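Beta-galactosidase (Geobacillus stearothermophilus, PDB 4OIF) probably hydrolyses terminal non-reducing beta-D-galactose residues of beta-D-galactosides, as a zinc-containing, trimeric enzyme of glycoside hydrolase family 42. Local coordinates at residues 626-631 against 651-656; 185-190 against 198-203; 48-53 against 75-80. All coordinates share one frame; numbering follows the deposited sequence. Where two conformers were deposited one is given.

Contact 1: 626-631 against 651-656; sequences KGVSVQ and QAVVLE
At Val628, chi1 of 171° sets CG1 across from the backbone N and CG2 across from the carbonyl carbon, one methyl for each of its two partners: CG2 goes to Gln651 and CG1 to Val653. Gln651 leaves its backbone roughly opposite N (chi1 -152°), which places its CG methylene on Val628 CG2, and the bend at chi2 (67°) then turns the carboxamide aside. The two chains run alongside one another, pointing opposite ways. Val628 CG2 lies 3.3 Å from Gln651 CG, a tight approach for two carbons, and 4.1 Å from Gln651 CD. The amide atoms stand farther off, Gln651 NE2 at 4.6 Å and OE1 at 4.7 Å from Val628 CG2, which makes this a contact of the aliphatic part of the glutamine. Its NE2 has a weak hydrogen bond to Thr647 OG1 instead. On the other branch, Val628 CG1 touches Val653 CG2 at 4.0 Å, the two valines inclined to one another.

Strands 628-634 and 651-655 belong to different antiparallel sheets of the all-beta C-terminal domain, and here they meet by side chains, sheet against sheet. Each backbone is paired within its own sheet: Ser629 with Met644 on strand 638-645, Val653 with Ile672 on strand 671-674. All three touching residues are buried. Farther along, Val622 of strand 622-623 packs against both Val630 and Val653, continuing the apolar layer where the two segments diverge. The backbone N of Val630 is bonded to Asp453 OD1, which ties the edge strand of its sheet to the loop between helix 438-451 and strand 456-459.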
loop_
_atom_site.group_PDB
_atom_site.type_symbol
_atom_site.label_atom_id
_atom_site.label_comp_id
_atom_site.label_asym_id
_atom_site.label_seq_id
_atom_site.Cartn_x
_atom_site.Cartn_y
_atom_site.Cartn_z
ATOM N N LYS A 626 31.033 -23.674 7.356
ATOM C CA LYS A 626 29.683 -23.131 7.480
ATOM C C LYS A 626 28.787 -23.531 6.311
ATOM O O LYS A 626 29.204 -23.487 5.157
ATOM C CB LYS A 626 29.742 -21.608 7.606
ATOM C CG LYS A 626 30.162 -21.143 8.986
ATOM C CD LYS A 626 30.165 -19.639 9.106
ATOM C CE LYS A 626 30.398 -19.246 10.550
ATOM N NZ LYS A 626 31.269 -20.252 11.224
ATOM N N GLY A 627 27.557 -23.932 6.613
ATOM C CA GLY A 627 26.607 -24.281 5.572
ATOM C C GLY A 627 26.488 -25.781 5.417
ATOM O O GLY A 627 25.699 -26.289 4.612
ATOM N N VAL A 628 27.311 -26.497 6.171
ATOM C CA VAL A 628 27.131 -27.926 6.312
ATOM C C VAL A 628 26.446 -28.173 7.629
ATOM O O VAL A 628 26.962 -27.795 8.671
ATOM C CB VAL A 628 28.449 -28.695 6.282
ATOM C CG1 VAL A 628 28.220 -30.157 6.649
ATOM C CG2 VAL A 628 29.064 -28.578 4.935
ATOM N N SER A 629 25.280 -28.799 7.574
ATOM C CA SER A 629 24.500 -29.071 8.760
ATOM C C SER A 629 24.619 -30.537 9.109
ATOM O O SER A 629 24.437 -31.402 8.260
ATOM C CB SER A 629 23.031 -28.677 8.534
ATOM O OG SER A 629 22.230 -29.020 9.650
ATOM N N VAL A 630 24.936 -30.826 10.360
ATOM C CA VAL A 630 24.953 -32.207 10.804
ATOM C C VAL A 630 23.886 -32.364 11.868
ATOM O O VAL A 630 23.899 -31.645 12.861
ATOM C CB VAL A 630 26.339 -32.632 11.353
ATOM C CG1 VAL A 630 26.279 -34.054 11.884
ATOM C CG2 VAL A 630 27.413 -32.504 10.266
ATOM N N GLN A 631 22.951 -33.282 11.644
ATOM C CA GLN A 631 21.845 -33.472 12.578
ATOM C C GLN A 631 21.580 -34.946 12.767
ATOM O O GLN A 631 21.708 -35.704 11.823
ATOM C CB GLN A 631 20.574 -32.781 12.072
ATOM C CG GLN A 631 20.598 -31.261 12.137
ATOM C CD GLN A 631 20.604 -30.748 13.556
ATOM O OE1 GLN A 631 20.019 -31.359 14.459
ATOM N NE2 GLN A 631 21.277 -29.625 13.767
ATOM N N GLN A 651 32.614 -29.562 -0.672
ATOM C CA GLN A 651 32.700 -29.351 0.752
ATOM C C GLN A 651 33.408 -30.501 1.478
ATOM O O GLN A 651 32.921 -31.628 1.507
ATOM C CB GLN A 651 31.295 -29.139 1.288
ATOM C CG GLN A 651 31.262 -28.299 2.507
ATOM C CD GLN A 651 31.674 -26.865 2.268
ATOM O OE1 GLN A 651 32.645 -26.397 2.852
ATOM N NE2 GLN A 651 30.920 -26.149 1.437
ATOM N N ALA A 652 34.571 -30.209 2.052
ATOM C CA ALA A 652 35.351 -31.221 2.759
ATOM C C ALA A 652 34.859 -31.370 4.188
ATOM O O ALA A 652 34.707 -30.401 4.922
ATOM C CB ALA A 652 36.833 -30.877 2.745
ATOM N N VAL A 653 34.640 -32.609 4.580
ATOM C CA VAL A 653 33.987 -32.912 5.829
ATOM C C VAL A 653 34.881 -33.967 6.475
ATOM O O VAL A 653 35.555 -34.691 5.764
ATOM C CB VAL A 653 32.524 -33.379 5.552
ATOM C CG1 VAL A 653 32.143 -34.612 6.332
ATOM C CG2 VAL A 653 31.533 -32.216 5.723
ATOM N N VAL A 654 34.964 -34.027 7.800
ATOM C CA VAL A 654 35.852 -35.013 8.419
ATOM C C VAL A 654 35.193 -35.725 9.600
ATOM O O VAL A 654 34.770 -35.089 10.568
ATOM C CB VAL A 654 37.186 -34.375 8.907
ATOM C CG1 VAL A 654 38.116 -35.442 9.462
ATOM C CG2 VAL A 654 37.878 -33.629 7.787
ATOM N N LEU A 655 35.114 -37.052 9.501
ATOM C CA LEU A 655 34.604 -37.909 10.565
ATOM C C LEU A 655 35.769 -38.441 11.389
ATOM O O LEU A 655 36.719 -38.971 10.816
ATOM C CB LEU A 655 33.816 -39.071 9.971
ATOM C CG LEU A 655 32.430 -38.830 9.381
ATOM C CD1 LEU A 655 32.184 -39.780 8.235
ATOM C CD2 LEU A 655 31.394 -39.053 10.454
ATOM N N GLU A 656 35.715 -38.310 12.714
ATOM C CA GLU A 656 36.800 -38.796 13.575
ATOM C C GLU A 656 36.606 -40.258 13.956
ATOM O O GLU A 656 37.561 -41.028 14.002
ATOM C CB GLU A 656 36.918 -37.946 14.841
ATOM C CG GLU A 656 37.537 -36.577 14.609
ATOM C CD GLU A 656 37.512 -35.700 15.846
ATOM O OE1 GLU A 656 36.949 -36.122 16.883
ATOM O OE2 GLU A 656 38.056 -34.583 15.774
#

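Contact 2: 185-190 against 198-203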
loop_
_atom_site.group_PDB
_atom_site.type_symbol
_atom_site.label_atom_id
_atom_site.label_comp_id
_atom_site.label_asym_id
_atom_site.label_seq_id
_atom_site.Cartn_x
_atom_site.Cartn_y
_atom_site.Cartn_z
ATOM N N ASP A 185 -16.288 -6.927 36.647
ATOM C CA ASP A 185 -15.217 -6.158 37.289
ATOM C C ASP A 185 -13.868 -6.746 36.929
ATOM O O ASP A 185 -12.945 -6.014 36.583
ATOM C CB ASP A 185 -15.359 -6.137 38.807
ATOM C CG ASP A 185 -16.624 -5.448 39.264
ATOM O OD1 ASP A 185 -17.272 -4.782 38.430
ATOM O OD2 ASP A 185 -16.967 -5.576 40.462
ATOM N N ALA A 186 -13.762 -8.072 37.009
ATOM C CA ALA A 186 -12.527 -8.762 36.681
ATOM C C ALA A 186 -12.130 -8.522 35.236
ATOM O O ALA A 186 -10.986 -8.192 34.963
ATOM C CB ALA A 186 -12.660 -10.251 36.949
ATOM N N LEU A 187 -13.076 -8.679 34.314
ATOM C CA LEU A 187 -12.788 -8.442 32.910
ATOM C C LEU A 187 -12.272 -7.001 32.724
ATOM O O LEU A 187 -11.169 -6.784 32.200
ATOM C CB LEU A 187 -14.027 -8.700 32.042
ATOM C CG LEU A 187 -13.785 -8.605 30.522
ATOM C CD1 LEU A 187 -14.576 -9.654 29.732
ATOM C CD2 LEU A 187 -14.105 -7.209 30.021
ATOM N N ASN A 188 -13.060 -6.032 33.185
ATOM C CA ASN A 188 -12.693 -4.621 33.105
ATOM C C ASN A 188 -11.343 -4.260 33.734
ATOM O O ASN A 188 -10.664 -3.358 33.255
ATOM C CB ASN A 188 -13.792 -3.779 33.739
ATOM C CG ASN A 188 -14.950 -3.559 32.802
ATOM O OD1 ASN A 188 -14.754 -3.308 31.616
ATOM N ND2 ASN A 188 -16.167 -3.677 33.319
ATOM N N ALA A 189 -10.955 -4.976 34.786
ATOM C CA ALA A 189 -9.674 -4.758 35.441
ATOM C C ALA A 189 -8.544 -5.338 34.604
ATOM O O ALA A 189 -7.518 -4.704 34.400
ATOM C CB ALA A 189 -9.671 -5.380 36.839
ATOM N N ALA A 190 -8.750 -6.556 34.122
ATOM C CA ALA A 190 -7.780 -7.226 33.276
ATOM C C ALA A 190 -7.468 -6.426 32.010
ATOM O O ALA A 190 -6.323 -6.362 31.578
ATOM C CB ALA A 190 -8.285 -8.617 32.907
ATOM N N HIS A 198 -13.899 3.071 28.252
ATOM C CA HIS A 198 -14.286 1.839 27.589
ATOM C C HIS A 198 -14.885 0.803 28.541
ATOM O O HIS A 198 -15.197 -0.311 28.127
ATOM C CB HIS A 198 -13.072 1.253 26.863
ATOM C CG HIS A 198 -12.730 1.978 25.597
ATOM N ND1 HIS A 198 -11.483 1.919 25.009
ATOM C CD2 HIS A 198 -13.483 2.779 24.806
ATOM C CE1 HIS A 198 -11.485 2.648 23.906
ATOM N NE2 HIS A 198 -12.687 3.181 23.762
ATOM N N THR A 199 -15.065 1.182 29.804
ATOM C CA THR A 199 -15.604 0.269 30.807
ATOM C C THR A 199 -16.948 -0.331 30.390
ATOM O O THR A 199 -17.884 0.384 30.016
ATOM C CB THR A 199 -15.783 0.962 32.168
ATOM O OG1 THR A 199 -14.562 1.614 32.545
ATOM C CG2 THR A 199 -16.181 -0.055 33.237
ATOM N N TYR A 200 -17.033 -1.654 30.447
ATOM C CA TYR A 200 -18.253 -2.341 30.045
ATOM C C TYR A 200 -19.171 -2.507 31.238
ATOM O O TYR A 200 -18.735 -2.936 32.302
ATOM C CB TYR A 200 -17.931 -3.705 29.436
ATOM C CG TYR A 200 -17.107 -3.644 28.174
ATOM C CD1 TYR A 200 -17.672 -3.241 26.963
ATOM C CD2 TYR A 200 -15.761 -3.988 28.185
ATOM C CE1 TYR A 200 -16.918 -3.193 25.789
ATOM C CE2 TYR A 200 -15.003 -3.946 27.021
ATOM C CZ TYR A 200 -15.586 -3.552 25.830
ATOM O OH TYR A 200 -14.828 -3.505 24.681
ATOM N N THR A 201 -20.446 -2.182 31.065
ATOM C CA THR A 201 -21.392 -2.292 32.169
ATOM C C THR A 201 -22.432 -3.384 31.925
ATOM O O THR A 201 -23.324 -3.594 32.741
ATOM C CB THR A 201 -22.090 -0.940 32.444
ATOM O OG1 THR A 201 -22.478 -0.326 31.208
ATOM C CG2 THR A 201 -21.145 -0.009 33.184
ATOM N N ASP A 202 -22.301 -4.094 30.811
ATOM C CA ASP A 202 -23.136 -5.265 30.546
ATOM C C ASP A 202 -22.442 -6.138 29.517
ATOM O O ASP A 202 -21.883 -5.620 28.546
ATOM C CB ASP A 202 -24.529 -4.861 30.042
ATOM C CG ASP A 202 -25.513 -6.031 30.020
ATOM O OD1 ASP A 202 -25.560 -6.789 29.020
ATOM O OD2 ASP A 202 -26.246 -6.188 31.017
ATOM N N TRP A 203 -22.489 -7.451 29.723
ATOM C CA TRP A 203 -21.856 -8.409 28.817
ATOM C C TRP A 203 -22.301 -8.267 27.361
ATOM O O TRP A 203 -21.548 -8.583 26.450
ATOM C CB TRP A 203 -22.135 -9.838 29.276
ATOM C CG TRP A 203 -21.499 -10.184 30.567
ATOM C CD1 TRP A 203 -22.092 -10.191 31.797
ATOM C CD2 TRP A 203 -20.135 -10.569 30.774
ATOM N NE1 TRP A 203 -21.183 -10.568 32.756
ATOM C CE2 TRP A 203 -19.975 -10.805 32.158
ATOM C CE3 TRP A 203 -19.036 -10.740 29.929
ATOM C CZ2 TRP A 203 -18.759 -11.201 32.714
ATOM C CZ3 TRP A 203 -17.823 -11.134 30.484
ATOM C CH2 TRP A 203 -17.697 -11.361 31.860
#
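The carboxamide of Asn188 and the ring of Tyr200 lie nearly parallel, their planes 14° apart, but the amide oxygen meets the ring obliquely, with Asn188 OD1 3.6 Å from Tyr200 CD2. Thr199 CG2 lies over one face of the amide, 3.7 Å from Asn188 CG. Leu187 CD2 approaches Tyr200 CD2 too, also at a slant. Over the centre of one face of the Tyr200 ring sits His198 O, 3.6 Å above the plane. The indole of Trp203 receives Leu187 CD1 obliquely at its benzo end, 3.6 Å from CZ3.

Asn188 clasps the backbone of Tyr200 with both ends of its amide. Tyr200 N gives a nearly straight bond to Asn188 OD1 (3.0 Å, 174° at the hydrogen), although the donor is tilted from the carbonyl plane. Asn188 ND2 reaches Tyr200 O at 2.9 Å, in the plane of that carbonyl and on a lone pair. A third bond, between Thr193 OG1 and Asn188 OD1, helps fix the rotation of the amide.

Within the TIM-barrel-clan region of the enzyme, the chain leaving helix 184-191 folds back along it, and an asparagine on the helix bonds both the N-H and the C=O of one residue in the returning loop. Leu187, its CG anti to the backbone N (chi1 -174°), sends CD2 to Tyr200 and CD1 to Trp203. Leu176 of helix 166-179 touches both Leu187 and Trp203. At the other end of the loop, His198 NE2 bonds to Gly118 O of the second subunit, placing segment 198-203 at a trimer interface.

Contact 3: 48-53 against 75-80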
loop_
_atom_site.group_PDB
_atom_site.type_symbol
_atom_site.label_atom_id
_atom_site.label_comp_id
_atom_site.label_asym_id
_atom_site.label_seq_id
_atom_site.Cartn_x
_atom_site.Cartn_y
_atom_site.Cartn_z
ATOM N N PHE A 48 -0.843 -41.937 0.675
ATOM C CA PHE A 48 -1.554 -40.861 -0.010
ATOM C C PHE A 48 -2.712 -40.299 0.812
ATOM O O PHE A 48 -3.538 -41.041 1.345
ATOM C CB PHE A 48 -2.038 -41.352 -1.380
ATOM C CG PHE A 48 -0.935 -41.937 -2.210
ATOM C CD1 PHE A 48 -0.100 -41.119 -2.951
ATOM C CD2 PHE A 48 -0.694 -43.303 -2.203
ATOM C CE1 PHE A 48 0.936 -41.657 -3.686
ATOM C CE2 PHE A 48 0.343 -43.846 -2.940
ATOM C CZ PHE A 48 1.159 -43.026 -3.678
ATOM N N THR A 49 -2.739 -38.977 0.909
ATOM C CA THR A 49 -3.776 -38.260 1.614
ATOM C C THR A 49 -4.955 -37.991 0.694
ATOM O O THR A 49 -4.858 -37.175 -0.227
ATOM C CB THR A 49 -3.251 -36.942 2.160
ATOM O OG1 THR A 49 -2.113 -37.202 2.986
ATOM C CG2 THR A 49 -4.317 -36.251 2.973
ATOM N N VAL A 50 -6.065 -38.680 0.947
ATOM C CA VAL A 50 -7.204 -38.633 0.042
ATOM C C VAL A 50 -8.413 -37.957 0.687
ATOM O O VAL A 50 -8.624 -38.053 1.904
ATOM C CB VAL A 50 -7.566 -40.057 -0.443
ATOM C CG1 VAL A 50 -8.727 -40.033 -1.438
ATOM C CG2 VAL A 50 -6.346 -40.687 -1.091
ATOM N N GLY A 51 -9.170 -37.236 -0.133
ATOM C CA GLY A 51 -10.427 -36.643 0.285
ATOM C C GLY A 51 -10.398 -35.258 0.911
ATOM O O GLY A 51 -11.417 -34.828 1.452
ATOM N N VAL A 52 -9.268 -34.549 0.835
ATOM C CA VAL A 52 -9.125 -33.278 1.559
ATOM C C VAL A 52 -10.170 -32.250 1.104
ATOM O O VAL A 52 -10.748 -31.523 1.916
ATOM C CB VAL A 52 -7.706 -32.680 1.409
ATOM C CG1 VAL A 52 -7.567 -31.422 2.245
ATOM C CG2 VAL A 52 -6.664 -33.684 1.845
ATOM N N PHE A 53 -10.444 -32.216 -0.192
ATOM C CA PHE A 53 -11.455 -31.312 -0.701
ATOM C C PHE A 53 -12.496 -32.062 -1.510
ATOM O O PHE A 53 -12.989 -31.563 -2.524
ATOM C CB PHE A 53 -10.798 -30.211 -1.530
ATOM C CG PHE A 53 -9.774 -29.429 -0.761
ATOM C CD1 PHE A 53 -10.171 -28.504 0.197
ATOM C CD2 PHE A 53 -8.426 -29.639 -0.964
ATOM C CE1 PHE A 53 -9.240 -27.784 0.927
ATOM C CE2 PHE A 53 -7.486 -28.923 -0.236
ATOM C CZ PHE A 53 -7.896 -27.998 0.717
ATOM N N ASP A 75 -9.212 -49.525 -2.420
ATOM C CA ASP A 75 -8.836 -50.857 -2.874
ATOM C C ASP A 75 -7.602 -50.807 -3.772
ATOM O O ASP A 75 -6.681 -51.581 -3.582
ATOM C CB ASP A 75 -10.001 -51.543 -3.587
ATOM C CG ASP A 75 -11.050 -52.057 -2.611
ATOM O OD1 ASP A 75 -10.771 -52.054 -1.388
ATOM O OD2 ASP A 75 -12.148 -52.463 -3.061
ATOM N N ASP A 76 -7.585 -49.881 -4.724
ATOM C CA ASP A 76 -6.499 -49.763 -5.699
ATOM C C ASP A 76 -5.167 -49.415 -5.053
ATOM O O ASP A 76 -4.123 -49.953 -5.424
ATOM C CB ASP A 76 -6.824 -48.696 -6.753
ATOM C CG ASP A 76 -7.819 -49.172 -7.771
ATOM O OD1 ASP A 76 -8.091 -50.383 -7.795
ATOM O OD2 ASP A 76 -8.314 -48.350 -8.564
ATOM N N ILE A 77 -5.195 -48.482 -4.112
ATOM C CA ILE A 77 -3.964 -48.075 -3.468
ATOM C C ILE A 77 -3.476 -49.233 -2.631
ATOM O O ILE A 77 -2.270 -49.522 -2.616
ATOM C CB ILE A 77 -4.166 -46.811 -2.630
ATOM C CG1 ILE A 77 -4.247 -45.604 -3.563
ATOM C CG2 ILE A 77 -3.048 -46.632 -1.596
ATOM C CD1 ILE A 77 -4.710 -44.368 -2.874
ATOM N N TYR A 78 -4.410 -49.917 -1.965
ATOM C CA TYR A 78 -4.045 -51.094 -1.181
ATOM C C TYR A 78 -3.387 -52.176 -2.068
ATOM O O TYR A 78 -2.390 -52.793 -1.693
ATOM C CB TYR A 78 -5.283 -51.652 -0.462
ATOM C CG TYR A 78 -5.002 -52.773 0.524
ATOM C CD1 TYR A 78 -4.062 -52.615 1.538
ATOM C CD2 TYR A 78 -5.694 -53.977 0.459
ATOM C CE1 TYR A 78 -3.807 -53.629 2.439
ATOM C CE2 TYR A 78 -5.444 -54.999 1.364
ATOM C CZ TYR A 78 -4.494 -54.815 2.346
ATOM O OH TYR A 78 -4.228 -55.809 3.254
ATOM N N ARG A 79 -3.934 -52.363 -3.261
ATOM C CA ARG A 79 -3.479 -53.395 -4.188
ATOM C C ARG A 79 -1.999 -53.251 -4.526
ATOM O O ARG A 79 -1.270 -54.233 -4.576
ATOM C CB ARG A 79 -4.319 -53.352 -5.469
ATOM C CG ARG A 79 -4.172 -54.560 -6.372
ATOM C CD ARG A 79 -5.171 -54.514 -7.538
ATOM N NE ARG A 79 -4.640 -53.795 -8.690
ATOM C CZ ARG A 79 -5.151 -52.678 -9.184
ATOM N NH1 ARG A 79 -6.229 -52.145 -8.647
ATOM N NH2 ARG A 79 -4.585 -52.102 -10.228
ATOM N N ILE A 80 -1.563 -52.018 -4.762
ATOM C CA ILE A 80 -0.163 -51.764 -5.101
ATOM C C ILE A 80 0.707 -51.586 -3.855
ATOM O O ILE A 80 1.829 -51.094 -3.942
ATOM C CB ILE A 80 -0.006 -50.516 -5.994
ATOM C CG1 ILE A 80 -0.451 -49.259 -5.245
ATOM C CG2 ILE A 80 -0.795 -50.678 -7.288
ATOM C CD1 ILE A 80 -0.212 -47.995 -6.005
#
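Flanking Ile77, which meets Phe48 and Val50, the carboxylate of Asp76 is gripped through OD2 by a salt bridge to Lys72 NZ, a turn earlier on the helix. Its other oxygen, OD1, has a less certain partner: in one of the two conformers deposited for Arg79, NH1 comes within 2.7 Å of Asp76 OD1, with the oxygen at the edge of the guanidinium and in its plane. That bridge, between residues three apart on the same helix, is doubtful because it rests on a single alternate copy.

The meeting of the segments themselves is apolar and rests on Ile77. Its CG1 lies opposite the carbonyl carbon (chi1 -76°), and the extended chi2 carries CD1 out toward the strand, while CG2 forms the other prong. CG2 comes in at the edge of the Phe48 ring, near its plane, 4.1 Å from CD2. CD1 approaches Val50 CG2 more loosely, at 4.4 Å.

Segment 48-53 includes most of the second strand of the TIM barrel, 47-50, and segment 75-80 the end of helix 68-79, which follows it. Phe48 and Val50 share the strand side that faces the helix layer, and Phe48 also packs on Met40 of helix 30-42. Ile77 further touches Tyr21 and Val84 on the two adjoining barrel strands, 16-21 and 83-87, and thus sits over three strands at once. Beyond the strand the chain runs toward the predicted substrate site: Val52 and Phe53 touch Asn157, and Phe53 meets Trp196 of the third subunit ring to ring.

The atoms that meet across the segments are all hydrocarbon, which means that the contact rests on burial of apolar surface rather than on directional bonds.

From the N terminus the contacts follow in series, none nested in or crossing another. Contact 3 comes first, closing a loop of 21 intervening residues, 11 of them helical, within a beta-alpha unit of the barrel. Contact 2 closes a short loop, seven residues between its segments, at the end of helix 184-191, about 34 Å from contact 3 at nearest atoms. Contact 1, much later, joins two sheets of the C-terminal domain; its centre is 58 Å from that of contact 2, on opposite sides of the chain's centre. The trimer relates the first two: Trp196, in the loop that contact 2 closes, meets Phe53 of contact 3 across a subunit boundary.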